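PfVFT1 (Plasmodium falciparum, PDB 5JKQ) probably binds a small solute in the cleft between the two lobes of a Venus flytrap fold, as other solute-binding proteins do. Local coordinates at residues A[15-19]-A[56-62]; A[236-240]-A[255-260]; A[172-177]-A[274-278]; A[195-201]-A[221-226]. The protein carries 3 engineered substitutions. All blocks are in the same frame, centred on the assembly; numbering follows the deposited sequence.

Contact 1: A[15-19]-A[56-62]. Engineered in segment 56-62: Ala57 (natural residue Ser).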
loop_
_atom_site.group_PDB
_atom_site.type_symbol
_atom_site.label_atom_id
_atom_site.label_comp_id
_atom_site.label_asym_id
_atom_site.label_seq_id
_atom_site.Cartn_x
_atom_site.Cartn_y
_atom_site.Cartn_z
ATOM N N ARG A 15 9.708 -3.763 -18.116
ATOM C CA ARG A 15 10.560 -2.582 -18.099
ATOM C C ARG A 15 9.871 -1.422 -17.381
ATOM O O ARG A 15 10.530 -0.605 -16.738
ATOM C CB ARG A 15 10.939 -2.180 -19.525
ATOM C CG ARG A 15 12.032 -1.130 -19.604
ATOM C CD ARG A 15 12.657 -1.106 -20.988
ATOM N NE ARG A 15 11.674 -0.808 -22.033
ATOM C CZ ARG A 15 11.719 0.240 -22.854
ATOM N NH1 ARG A 15 12.706 1.129 -22.784
ATOM N NH2 ARG A 15 10.765 0.398 -23.762
ATOM N N LEU A 16 8.548 -1.360 -17.490
ATOM C CA LEU A 16 7.767 -0.355 -16.777
ATOM C C LEU A 16 7.915 -0.542 -15.267
ATOM O O LEU A 16 8.064 0.428 -14.526
ATOM C CB LEU A 16 6.292 -0.431 -17.186
ATOM C CG LEU A 16 5.273 0.326 -16.328
ATOM C CD1 LEU A 16 5.562 1.824 -16.314
ATOM C CD2 LEU A 16 3.857 0.052 -16.824
ATOM N N ILE A 17 7.882 -1.794 -14.821
ATOM C CA ILE A 17 8.024 -2.109 -13.403
ATOM C C ILE A 17 9.436 -1.795 -12.916
ATOM O O ILE A 17 9.620 -1.302 -11.803
ATOM C CB ILE A 17 7.695 -3.596 -13.128
ATOM C CG1 ILE A 17 6.211 -3.857 -13.378
ATOM C CG2 ILE A 17 8.028 -3.990 -11.685
ATOM C CD1 ILE A 17 5.880 -5.307 -13.621
ATOM N N ASP A 18 10.428 -2.077 -13.752
ATOM C CA ASP A 18 11.823 -1.893 -13.365
ATOM C C ASP A 18 12.195 -0.417 -13.243
ATOM O O ASP A 18 12.818 -0.013 -12.262
ATOM C CB ASP A 18 12.750 -2.581 -14.368
ATOM C CG ASP A 18 12.575 -4.088 -14.385
ATOM O OD1 ASP A 18 12.162 -4.655 -13.350
ATOM O OD2 ASP A 18 12.856 -4.708 -15.431
ATOM N N ILE A 19 11.823 0.385 -14.234
ATOM C CA ILE A 19 12.127 1.809 -14.186
ATOM C C ILE A 19 11.327 2.458 -13.061
ATOM O O ILE A 19 11.770 3.427 -12.445
ATOM C CB ILE A 19 11.833 2.504 -15.535
ATOM C CG1 ILE A 19 12.544 3.857 -15.596
ATOM C CG2 ILE A 19 10.324 2.649 -15.773
ATOM C CD1 ILE A 19 12.750 4.371 -17.005
ATOM N N LEU A 56 18.354 3.509 -11.775
ATOM C CA LEU A 56 17.662 4.252 -12.822
ATOM C C LEU A 56 18.593 4.581 -13.985
ATOM O O LEU A 56 18.191 4.532 -15.147
ATOM C CB LEU A 56 17.062 5.537 -12.249
ATOM C CG LEU A 56 16.235 6.396 -13.209
ATOM C CD1 LEU A 56 15.019 5.629 -13.717
ATOM C CD2 LEU A 56 15.811 7.697 -12.533
ATOM N N ALA A 57 19.842 4.900 -13.664
ATOM C CA ALA A 57 20.826 5.275 -14.672
ATOM C C ALA A 57 21.054 4.168 -15.704
ATOM O O ALA A 57 21.314 4.450 -16.874
ATOM C CB ALA A 57 22.139 5.641 -14.002
ATOM N N ASP A 58 20.946 2.914 -15.272
ATOM C CA ASP A 58 21.221 1.776 -16.144
ATOM C C ASP A 58 20.063 1.437 -17.080
ATOM O O ASP A 58 20.281 0.916 -18.173
ATOM C CB ASP A 58 21.559 0.539 -15.309
ATOM C CG ASP A 58 22.782 0.735 -14.440
ATOM O OD1 ASP A 58 23.598 1.626 -14.752
ATOM O OD2 ASP A 58 22.927 -0.010 -13.449
ATOM N N ILE A 59 18.838 1.729 -16.652
ATOM C CA ILE A 59 17.650 1.262 -17.363
ATOM C C ILE A 59 17.566 1.825 -18.779
ATOM O O ILE A 59 17.747 3.022 -19.006
ATOM C CB ILE A 59 16.350 1.625 -16.601
ATOM C CG1 ILE A 59 16.394 1.096 -15.164
ATOM C CG2 ILE A 59 15.119 1.066 -17.317
ATOM C CD1 ILE A 59 16.590 -0.405 -15.046
ATOM N N ASN A 60 17.279 0.933 -19.721
ATOM C CA ASN A 60 17.074 1.293 -21.117
ATOM C C ASN A 60 15.828 2.153 -21.278
ATOM O O ASN A 60 14.735 1.748 -20.885
ATOM C CB ASN A 60 16.962 0.023 -21.966
ATOM C CG ASN A 60 16.673 0.312 -23.425
ATOM O OD1 ASN A 60 17.026 1.370 -23.946
ATOM N ND2 ASN A 60 16.029 -0.635 -24.094
ATOM N N VAL A 61 16.002 3.341 -21.847
ATOM C CA VAL A 61 14.894 4.269 -22.054
ATOM C C VAL A 61 14.616 4.446 -23.542
ATOM O O VAL A 61 14.043 5.449 -23.968
ATOM C CB VAL A 61 15.178 5.643 -21.416
ATOM C CG1 VAL A 61 15.293 5.508 -19.917
ATOM C CG2 VAL A 61 16.447 6.266 -21.993
ATOM N N LYS A 62 15.028 3.455 -24.323
ATOM C CA LYS A 62 14.828 3.466 -25.762
ATOM C C LYS A 62 13.434 2.925 -26.086
ATOM O O LYS A 62 12.908 2.082 -25.358
ATOM C CB LYS A 62 15.925 2.638 -26.437
ATOM C CG LYS A 62 16.013 2.771 -27.942
ATOM C CD LYS A 62 17.396 2.351 -28.429
ATOM C CE LYS A 62 17.394 1.953 -29.896
ATOM N NZ LYS A 62 16.763 2.985 -30.765
#

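Contact 2: A[236-240]-A[255-260]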
loop_
_atom_site.group_PDB
_atom_site.type_symbol
_atom_site.label_atom_id
_atom_site.label_comp_id
_atom_site.label_asym_id
_atom_site.label_seq_id
_atom_site.Cartn_x
_atom_site.Cartn_y
_atom_site.Cartn_z
ATOM N N TYR A 236 -12.290 5.195 15.729
ATOM C CA TYR A 236 -11.410 4.985 16.867
ATOM C C TYR A 236 -12.207 4.904 18.165
ATOM O O TYR A 236 -11.927 4.067 19.023
ATOM C CB TYR A 236 -10.382 6.113 16.931
ATOM C CG TYR A 236 -9.533 6.139 18.180
ATOM C CD1 TYR A 236 -8.616 5.132 18.444
ATOM C CD2 TYR A 236 -9.628 7.190 19.081
ATOM C CE1 TYR A 236 -7.829 5.160 19.579
ATOM C CE2 TYR A 236 -8.843 7.230 20.218
ATOM C CZ TYR A 236 -7.945 6.212 20.463
ATOM O OH TYR A 236 -7.161 6.246 21.592
ATOM N N ILE A 237 -13.211 5.767 18.293
ATOM C CA ILE A 237 -14.035 5.812 19.495
ATOM C C ILE A 237 -14.817 4.509 19.659
ATOM O O ILE A 237 -14.944 3.997 20.770
ATOM C CB ILE A 237 -15.001 7.019 19.460
ATOM C CG1 ILE A 237 -14.199 8.317 19.560
ATOM C CG2 ILE A 237 -16.023 6.954 20.603
ATOM C CD1 ILE A 237 -14.996 9.569 19.254
ATOM N N ASP A 238 -15.328 3.971 18.553
ATOM C CA ASP A 238 -16.043 2.697 18.581
ATOM C C ASP A 238 -15.107 1.578 19.003
ATOM O O ASP A 238 -15.397 0.823 19.932
ATOM C CB ASP A 238 -16.643 2.368 17.211
ATOM C CG ASP A 238 -17.687 3.372 16.768
ATOM O OD1 ASP A 238 -18.286 4.037 17.637
ATOM O OD2 ASP A 238 -17.914 3.487 15.545
ATOM N N LEU A 239 -13.987 1.482 18.294
ATOM C CA LEU A 239 -12.959 0.485 18.566
ATOM C C LEU A 239 -12.550 0.544 20.038
ATOM O O LEU A 239 -12.514 -0.479 20.723
ATOM C CB LEU A 239 -11.759 0.726 17.636
ATOM C CG LEU A 239 -10.526 -0.188 17.573
ATOM C CD1 LEU A 239 -9.674 -0.127 18.837
ATOM C CD2 LEU A 239 -10.922 -1.619 17.249
ATOM N N SER A 240 -12.282 1.752 20.524
ATOM C CA SER A 240 -11.792 1.946 21.884
ATOM C C SER A 240 -12.824 1.544 22.932
ATOM O O SER A 240 -12.481 0.952 23.956
ATOM C CB SER A 240 -11.386 3.403 22.099
ATOM O OG SER A 240 -10.289 3.754 21.273
ATOM N N GLY A 255 -3.589 4.159 13.822
ATOM C CA GLY A 255 -3.325 5.466 14.399
ATOM C C GLY A 255 -4.116 5.766 15.656
ATOM O O GLY A 255 -5.139 5.138 15.930
ATOM N N ILE A 256 -3.629 6.746 16.416
ATOM C CA ILE A 256 -4.244 7.159 17.672
ATOM C C ILE A 256 -4.536 8.664 17.634
ATOM O O ILE A 256 -3.631 9.475 17.830
ATOM C CB ILE A 256 -3.327 6.838 18.879
ATOM C CG1 ILE A 256 -2.976 5.345 18.908
ATOM C CG2 ILE A 256 -3.978 7.265 20.190
ATOM C CD1 ILE A 256 -4.167 4.411 19.109
ATOM N N PRO A 257 -5.800 9.042 17.368
ATOM C CA PRO A 257 -6.195 10.458 17.350
ATOM C C PRO A 257 -5.969 11.171 18.686
ATOM O O PRO A 257 -5.473 12.299 18.696
ATOM C CB PRO A 257 -7.691 10.402 17.022
ATOM C CG PRO A 257 -7.892 9.102 16.355
ATOM C CD PRO A 257 -6.918 8.162 16.986
ATOM N N PHE A 258 -6.345 10.523 19.786
ATOM C CA PHE A 258 -6.128 11.068 21.126
ATOM C C PHE A 258 -5.874 9.931 22.115
ATOM O O PHE A 258 -6.166 8.771 21.821
ATOM C CB PHE A 258 -7.322 11.920 21.575
ATOM C CG PHE A 258 -8.631 11.178 21.605
ATOM C CD1 PHE A 258 -8.981 10.406 22.701
ATOM C CD2 PHE A 258 -9.515 11.263 20.541
ATOM C CE1 PHE A 258 -10.186 9.725 22.732
ATOM C CE2 PHE A 258 -10.722 10.584 20.567
ATOM C CZ PHE A 258 -11.058 9.815 21.663
ATOM N N ASN A 259 -5.326 10.271 23.280
ATOM C CA ASN A 259 -4.947 9.276 24.281
ATOM C C ASN A 259 -6.012 9.061 25.350
ATOM O O ASN A 259 -6.627 10.011 25.831
ATOM C CB ASN A 259 -3.639 9.683 24.972
ATOM C CG ASN A 259 -2.451 9.697 24.030
ATOM O OD1 ASN A 259 -1.831 10.738 23.814
ATOM N ND2 ASN A 259 -2.117 8.537 23.477
ATOM N N PHE A 260 -6.223 7.802 25.718
ATOM C CA PHE A 260 -6.998 7.477 26.907
ATOM C C PHE A 260 -6.051 7.472 28.099
ATOM O O PHE A 260 -4.842 7.634 27.926
ATOM C CB PHE A 260 -7.704 6.133 26.750
ATOM C CG PHE A 260 -8.879 6.181 25.817
ATOM C CD1 PHE A 260 -10.117 6.610 26.265
ATOM C CD2 PHE A 260 -8.744 5.811 24.491
ATOM C CE1 PHE A 260 -11.201 6.662 25.408
ATOM C CE2 PHE A 260 -9.824 5.860 23.631
ATOM C CZ PHE A 260 -11.054 6.286 24.089
HETATM O O HOH W 1 -5.323 5.569 23.990
#

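Contact 3: A[172-177]-A[274-278]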
loop_
_atom_site.group_PDB
_atom_site.type_symbol
_atom_site.label_atom_id
_atom_site.label_comp_id
_atom_site.label_asym_id
_atom_site.label_seq_id
_atom_site.Cartn_x
_atom_site.Cartn_y
_atom_site.Cartn_z
ATOM N N LEU A 172 6.972 -4.009 -5.801
ATOM C CA LEU A 172 7.372 -4.107 -4.403
ATOM C C LEU A 172 6.416 -3.336 -3.497
ATOM O O LEU A 172 5.804 -2.357 -3.930
ATOM C CB LEU A 172 8.793 -3.567 -4.216
ATOM C CG LEU A 172 9.945 -4.385 -4.793
ATOM C CD1 LEU A 172 11.199 -3.527 -4.889
ATOM C CD2 LEU A 172 10.208 -5.609 -3.939
ATOM N N PRO A 173 6.277 -3.777 -2.237
ATOM C CA PRO A 173 5.581 -2.930 -1.266
ATOM C C PRO A 173 6.473 -1.747 -0.888
ATOM O O PRO A 173 7.130 -1.768 0.154
ATOM C CB PRO A 173 5.333 -3.875 -0.087
ATOM C CG PRO A 173 6.426 -4.880 -0.176
ATOM C CD PRO A 173 6.699 -5.060 -1.647
ATOM N N ILE A 174 6.505 -0.737 -1.754
ATOM C CA ILE A 174 7.441 0.374 -1.617
ATOM C C ILE A 174 7.179 1.209 -0.367
ATOM O O ILE A 174 8.096 1.820 0.184
ATOM C CB ILE A 174 7.391 1.307 -2.849
ATOM C CG1 ILE A 174 5.966 1.814 -3.095
ATOM C CG2 ILE A 174 7.904 0.579 -4.083
ATOM C CD1 ILE A 174 5.900 3.065 -3.955
ATOM N N ILE A 175 5.921 1.231 0.064
ATOM C CA ILE A 175 5.495 2.051 1.190
ATOM C C ILE A 175 4.596 1.234 2.111
ATOM O O ILE A 175 3.683 0.545 1.655
ATOM C CB ILE A 175 4.754 3.316 0.707
ATOM C CG1 ILE A 175 5.707 4.197 -0.105
ATOM C CG2 ILE A 175 4.199 4.113 1.884
ATOM C CD1 ILE A 175 5.024 5.311 -0.874
ATOM N N LYS A 176 4.872 1.318 3.408
ATOM C CA LYS A 176 4.124 0.574 4.415
ATOM C C LYS A 176 3.596 1.494 5.510
ATOM O O LYS A 176 4.116 2.592 5.716
ATOM C CB LYS A 176 5.006 -0.504 5.051
ATOM C CG LYS A 176 5.793 -1.351 4.066
ATOM C CD LYS A 176 6.612 -2.399 4.800
ATOM C CE LYS A 176 7.625 -3.071 3.886
ATOM N NZ LYS A 176 7.471 -4.551 3.878
ATOM N N HIS A 177 2.555 1.039 6.201
ATOM C CA HIS A 177 2.172 1.625 7.479
ATOM C C HIS A 177 2.072 0.495 8.497
ATOM O O HIS A 177 1.850 -0.659 8.132
ATOM C CB HIS A 177 0.860 2.415 7.371
ATOM C CG HIS A 177 -0.372 1.567 7.305
ATOM N ND1 HIS A 177 -1.027 1.297 6.122
ATOM C CD2 HIS A 177 -1.093 0.961 8.279
ATOM C CE1 HIS A 177 -2.085 0.546 6.367
ATOM N NE2 HIS A 177 -2.148 0.326 7.668
ATOM N N THR A 274 1.572 -3.216 7.065
ATOM C CA THR A 274 0.656 -3.353 5.943
ATOM C C THR A 274 1.280 -2.635 4.753
ATOM O O THR A 274 1.443 -1.415 4.772
ATOM C CB THR A 274 -0.736 -2.762 6.267
ATOM O OG1 THR A 274 -1.310 -3.467 7.376
ATOM C CG2 THR A 274 -1.671 -2.861 5.066
ATOM N N GLY A 275 1.645 -3.398 3.727
ATOM C CA GLY A 275 2.329 -2.848 2.571
ATOM C C GLY A 275 1.395 -2.260 1.530
ATOM O O GLY A 275 0.228 -2.639 1.439
ATOM N N HIS A 276 1.924 -1.320 0.751
ATOM C CA HIS A 276 1.211 -0.734 -0.381
ATOM C C HIS A 276 2.031 -0.902 -1.654
ATOM O O HIS A 276 3.241 -0.685 -1.645
ATOM C CB HIS A 276 0.930 0.749 -0.142
ATOM C CG HIS A 276 0.145 1.026 1.101
ATOM N ND1 HIS A 276 -1.227 0.908 1.155
ATOM C CD2 HIS A 276 0.537 1.424 2.333
ATOM C CE1 HIS A 276 -1.645 1.215 2.369
ATOM N NE2 HIS A 276 -0.595 1.534 3.103
ATOM N N SER A 277 1.375 -1.283 -2.746
ATOM C CA SER A 277 2.068 -1.486 -4.015
ATOM C C SER A 277 1.189 -1.163 -5.221
ATOM O O SER A 277 -0.039 -1.108 -5.118
ATOM C CB SER A 277 2.568 -2.931 -4.110
ATOM O OG SER A 277 1.511 -3.847 -3.900
ATOM N N ALA A 278 1.836 -0.940 -6.361
ATOM C CA ALA A 278 1.136 -0.749 -7.623
ATOM C C ALA A 278 0.998 -2.093 -8.329
ATOM O O ALA A 278 1.802 -3.000 -8.107
ATOM C CB ALA A 278 1.876 0.247 -8.502
HETATM O O HOH W 2 4.667 -1.478 -6.024
HETATM O O HOH W 3 -3.367 -1.983 8.500
#

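Contact 4: A[195-201]-A[221-226]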
loop_
_atom_site.group_PDB
_atom_site.type_symbol
_atom_site.label_atom_id
_atom_site.label_comp_id
_atom_site.label_asym_id
_atom_site.label_seq_id
_atom_site.Cartn_x
_atom_site.Cartn_y
_atom_site.Cartn_z
ATOM N N LEU A 195 1.971 -10.679 24.425
ATOM C CA LEU A 195 0.648 -10.920 23.861
ATOM C C LEU A 195 0.533 -12.359 23.368
ATOM O O LEU A 195 -0.452 -13.036 23.653
ATOM C CB LEU A 195 0.364 -9.940 22.718
ATOM C CG LEU A 195 -0.980 -10.088 22.002
ATOM C CD1 LEU A 195 -2.142 -9.833 22.951
ATOM C CD2 LEU A 195 -1.048 -9.152 20.807
ATOM N N LYS A 196 1.544 -12.815 22.633
ATOM C CA LYS A 196 1.579 -14.186 22.127
ATOM C C LYS A 196 1.412 -15.201 23.248
ATOM O O LYS A 196 0.627 -16.143 23.133
ATOM C CB LYS A 196 2.891 -14.458 21.389
ATOM C CG LYS A 196 2.965 -13.882 19.986
ATOM C CD LYS A 196 4.289 -14.248 19.330
ATOM C CE LYS A 196 4.606 -13.342 18.156
ATOM N NZ LYS A 196 5.956 -13.607 17.592
ATOM N N SER A 197 2.163 -15.008 24.327
ATOM C CA SER A 197 2.073 -15.883 25.488
ATOM C C SER A 197 0.652 -15.913 26.034
ATOM O O SER A 197 0.112 -16.982 26.304
ATOM C CB SER A 197 3.046 -15.431 26.580
ATOM O OG SER A 197 4.388 -15.554 26.144
ATOM N N TYR A 198 0.042 -14.741 26.180
ATOM C CA TYR A 198 -1.317 -14.658 26.705
ATOM C C TYR A 198 -2.312 -15.392 25.806
ATOM O O TYR A 198 -3.100 -16.207 26.284
ATOM C CB TYR A 198 -1.746 -13.200 26.871
ATOM C CG TYR A 198 -3.080 -13.050 27.564
ATOM C CD1 TYR A 198 -3.164 -13.011 28.950
ATOM C CD2 TYR A 198 -4.257 -12.959 26.835
ATOM C CE1 TYR A 198 -4.381 -12.880 29.589
ATOM C CE2 TYR A 198 -5.479 -12.827 27.464
ATOM C CZ TYR A 198 -5.536 -12.789 28.841
ATOM O OH TYR A 198 -6.750 -12.658 29.475
ATOM N N ILE A 199 -2.272 -15.106 24.506
ATOM C CA ILE A 199 -3.166 -15.761 23.555
ATOM C C ILE A 199 -2.932 -17.272 23.553
ATOM O O ILE A 199 -3.858 -18.048 23.324
ATOM C CB ILE A 199 -2.983 -15.205 22.117
ATOM C CG1 ILE A 199 -3.265 -13.700 22.072
ATOM C CG2 ILE A 199 -3.893 -15.926 21.118
ATOM C CD1 ILE A 199 -4.663 -13.300 22.505
ATOM N N SER A 200 -1.698 -17.690 23.820
ATOM C CA SER A 200 -1.373 -19.112 23.832
ATOM C C SER A 200 -1.918 -19.788 25.091
ATOM O O SER A 200 -2.281 -20.964 25.059
ATOM C CB SER A 200 0.142 -19.322 23.732
ATOM O OG SER A 200 0.785 -19.032 24.958
ATOM N N LYS A 201 -1.982 -19.040 26.191
ATOM C CA LYS A 201 -2.485 -19.577 27.455
ATOM C C LYS A 201 -4.013 -19.594 27.506
ATOM O O LYS A 201 -4.604 -20.449 28.166
ATOM C CB LYS A 201 -1.953 -18.763 28.643
ATOM C CG LYS A 201 -0.444 -18.854 28.884
ATOM C CD LYS A 201 0.044 -20.276 29.115
ATOM C CE LYS A 201 -0.573 -20.906 30.355
ATOM N NZ LYS A 201 -0.044 -22.279 30.596
ATOM N N ILE A 221 -0.195 -14.014 12.588
ATOM C CA ILE A 221 0.493 -14.468 13.790
ATOM C C ILE A 221 -0.325 -15.504 14.552
ATOM O O ILE A 221 0.194 -16.556 14.928
ATOM C CB ILE A 221 0.801 -13.287 14.742
ATOM C CG1 ILE A 221 1.553 -12.173 14.005
ATOM C CG2 ILE A 221 1.596 -13.760 15.958
ATOM C CD1 ILE A 221 2.912 -12.585 13.454
ATOM N N PHE A 222 -1.602 -15.208 14.775
ATOM C CA PHE A 222 -2.404 -15.979 15.719
ATOM C C PHE A 222 -3.308 -17.027 15.072
ATOM O O PHE A 222 -3.764 -17.943 15.751
ATOM C CB PHE A 222 -3.245 -15.027 16.568
ATOM C CG PHE A 222 -2.426 -14.145 17.463
ATOM C CD1 PHE A 222 -1.652 -14.695 18.469
ATOM C CD2 PHE A 222 -2.419 -12.772 17.295
ATOM C CE1 PHE A 222 -0.890 -13.895 19.293
ATOM C CE2 PHE A 222 -1.658 -11.964 18.119
ATOM C CZ PHE A 222 -0.893 -12.526 19.120
ATOM N N LEU A 223 -3.560 -16.899 13.773
ATOM C CA LEU A 223 -4.352 -17.894 13.052
ATOM C C LEU A 223 -5.767 -17.998 13.636
ATOM O O LEU A 223 -6.440 -16.982 13.806
ATOM C CB LEU A 223 -3.647 -19.254 13.085
ATOM C CG LEU A 223 -2.160 -19.244 12.723
ATOM C CD1 LEU A 223 -1.535 -20.600 13.016
ATOM C CD2 LEU A 223 -1.966 -18.860 11.265
ATOM N N ASP A 224 -6.216 -19.213 13.947
ATOM C CA ASP A 224 -7.579 -19.429 14.426
ATOM C C ASP A 224 -7.665 -19.483 15.951
ATOM O O ASP A 224 -8.698 -19.866 16.504
ATOM C CB ASP A 224 -8.150 -20.720 13.834
ATOM C CG ASP A 224 -7.459 -21.963 14.361
ATOM O OD1 ASP A 224 -6.263 -21.879 14.715
ATOM O OD2 ASP A 224 -8.112 -23.026 14.421
ATOM N N LYS A 225 -6.588 -19.098 16.631
ATOM C CA LYS A 225 -6.582 -19.050 18.094
ATOM C C LYS A 225 -7.566 -18.014 18.634
ATOM O O LYS A 225 -7.933 -18.052 19.810
ATOM C CB LYS A 225 -5.180 -18.732 18.615
ATOM C CG LYS A 225 -4.435 -19.926 19.182
ATOM C CD LYS A 225 -4.854 -20.211 20.618
ATOM C CE LYS A 225 -3.860 -21.122 21.324
ATOM N NZ LYS A 225 -4.055 -21.121 22.802
ATOM N N VAL A 226 -7.977 -17.087 17.776
ATOM C CA VAL A 226 -8.913 -16.038 18.163
ATOM C C VAL A 226 -9.884 -15.745 17.026
ATOM O O VAL A 226 -9.671 -16.179 15.893
ATOM C CB VAL A 226 -8.178 -14.736 18.546
ATOM C CG1 VAL A 226 -7.233 -14.975 19.709
ATOM C CG2 VAL A 226 -7.410 -14.186 17.358
#

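Contact 1: A[15-19]-A[56-62]
Arg15 turns the edge of its guanidinium to segment 56-62, where the carbonyl groups of Asn60 and Lys62 and the CA of Val61 lie near its plane. The pairing joins the first turns of helix 14-29 to the loop between strand 45-46 and helix 68-75, within one lobe of the bi-lobed Venus flytrap architecture. NH1 of Arg15 donates twice, to Asn60 O at 2.8 Å (N-H...O 151°) and to Lys62 O, also at 2.8 Å. The first acceptor lies in the guanidinium plane, although NH1 stands above the Asn60 carbonyl plane; the second is tilted from the guanidinium plane. NH2 adds a weak bond to Lys62 O at 3.2 Å. A bend in the Arg15 chain at its third torsion (chi3 60°) helps bring the group to this loop, and its NE forms a salt bridge with Asp67, which should help to fix its rotation. The loop also forms an Asx turn, Lys62 N donating to Asn60 OD1 at 2.9 Å, which probably helps to shape the backbone that offers the two carbonyls.

Beside this polar grip, buried Ile19 meets three apolar side chains of the loop. Its CB lies 4.0 Å from CG2 of Ile59, which CD1 of Ile19 also approaches. CD1 of Ile19 reaches Val61 CG1 at 4.0 Å, the two side chains meeting at about a right angle. Closest of the apolar contacts is Ile19 CG1 against Leu56 CD1, at 3.6 Å.

Contact 2: A[236-240]-A[255-260]
Tyr236 and Ile256 face each other with CA atoms 7.5 Å apart, and one helical turn later Ser240 CA stands 8.9 Å from Phe260 CA; segment 255-260, which has no regular structure, thus runs beside the first turn of helix 236-244. It belongs to the loop between strands 250-253 and 265-281. The Tyr236 side chain points at this loop, its CG opposite the backbone N (chi1 171°), and fills much of the interface.

One face of its ring is occupied by Pro257, whose CD makes a CH-pi contact 3.6 Å from the Tyr236 ring centroid, almost on the normal. Over the opposite face, towards the rim, sits Ser240 OG. Phe258 takes an edge: CE2 of Tyr236 points at the centre of the Phe258 ring in a T-shaped pair, with ring centroids 5.0 Å apart and planes at 83°. Phe260 completes the aromatic cluster obliquely, its CE2 packing 3.3 Å from Ser240 CB. Met182 of strand 175-184 touches both Tyr236 and Ser240.

The phenol oxygen, Tyr236 OH, lies 2.7 Å from Phe258 O, at best a weak hydrogen bond, since the one hydroxyl proton could go elsewhere. A water 3.1 Å from Tyr236 OH accepts from Phe260 N at 3.0 Å. Ser240 OG gives its proton to Tyr236 O, which also accepts a bond from Ser240 N, on the opposite face of its plane. The chemistry therefore implies a mainly apolar, aromatic seam, with the buried tyrosine's polar end directed to the loop backbone and a bridging water.

Contact 3: A[172-177]-A[274-278]
Ile175 to His177 and Thr274 to His276 pair as antiparallel strands, with N-to-C directions at 151° and the CA atoms of Lys176 and Gly275 only 4.3 Å apart in the non-hydrogen-bonded pair. The flanking pairs carry the ladder: His276 N donates to Ile175 O at 2.7 Å, while His177 N to Thr274 O (3.0 Å) and Thr274 N to His177 O (2.8 Å) close the other end.

Side chains of His177, Thr274 and His276 share one sheet face. With CG of His177 set between its backbone N and carbonyl carbon (chi1 76°), the imidazole lies beside Thr274, whose CB makes a CH-pi contact over its face, 3.9 Å from the ring centroid. At the edge, His177 ND1 and His276 NE2 are hydrogen-bonded at 3.1 Å (155°), with either able to donate, and the two rings meet rim to rim. A water bridges His177 NE2 and Thr274 OG1, the latter also hydrogen-bonded to Asn179 ND2. His276 ND1 is held by Tyr150 O, which probably helps to fix that ring's rotation.

With its centre about 4 Å from the centre of the chain, this antiparallel pair has the position of a Venus flytrap hinge, consistent with strands 175-184 and 265-281 linking the lobes. Trp103 of helix 102-118 meets His276 edge-to-face, Ile174 packs on helix 14-29, and a backbone bond joins Lys176 to Ser45 of strand 45-46.

Contact 4: A[195-201]-A[221-226]
Apolar contacts come first: Phe222, at the end of helix 212-222, inserts its ring against Leu195, Lys196 and Ile199 of helix 192-201. CE1 of Phe222 lies 3.7 Å from Ile199 CG1, which makes an off-centre CH-pi contact with the ring. At the far end of the ring, Phe222 CZ meets Leu195 CD2 at 3.8 Å. The edge, near the ring plane, faces the helix backbone, with Phe222 CE1 3.8 Å from Lys196 CA. One ring face is covered by Ile221 CG2, from the neighbouring residue of its own helix, and that methyl also touches Lys196 CE at 3.8 Å. Ile199, whose CG2 is opposite its backbone N, sends this branch between Phe222 CD1 and Val226 CG1, reaching the latter at 3.7 Å. The two helices are thereby joined within one lobe, the centre of the contact about 26 Å from the centre of the chain, with Leu205 packing on Ile199 as well.

The polar part rests on Lys225, which follows the helix end marked by positive phi at Leu223. Its chain bends at the second torsion (chi2 -82°), and NZ then donates to two backbone carbonyls in the last turn of helix 192-201: Ile199 O at 3.1 Å and Ser200 O at 2.9 Å. The first is met in the carbonyl plane on a lone pair (C=O...NZ 134°), the second from above its plane.

Chemically, an ammonium group placed at the C-terminal end of a helix probably interacts favourably with the partial negative charge there, adding a directional polar clasp to a largely hydrophobic helix-to-helix contact.

Overall arrangement
From the N terminus, contact 1 closes first, a loop of 36 residues tying helix 14-29 to the segment before helix 68-75 in one lobe. Contact 3 then opens at 172-177 and does not close until 274-278, spanning 96 residues. Both remaining contacts are nested inside it, in series: contact 4 pairs helices 192-201 and 212-222, and contact 2 later brings helix 236-244 to the loop after strand 250-253. None cross. Contacts 1 and 2 lie on opposite sides of the chain's centre, their own centres 44 Å apart, as do contacts 1 and 4 at 45 Å; central contact 3 lies between 21 and 26 Å from each, consistent with a two-lobed fold joined by paired strands.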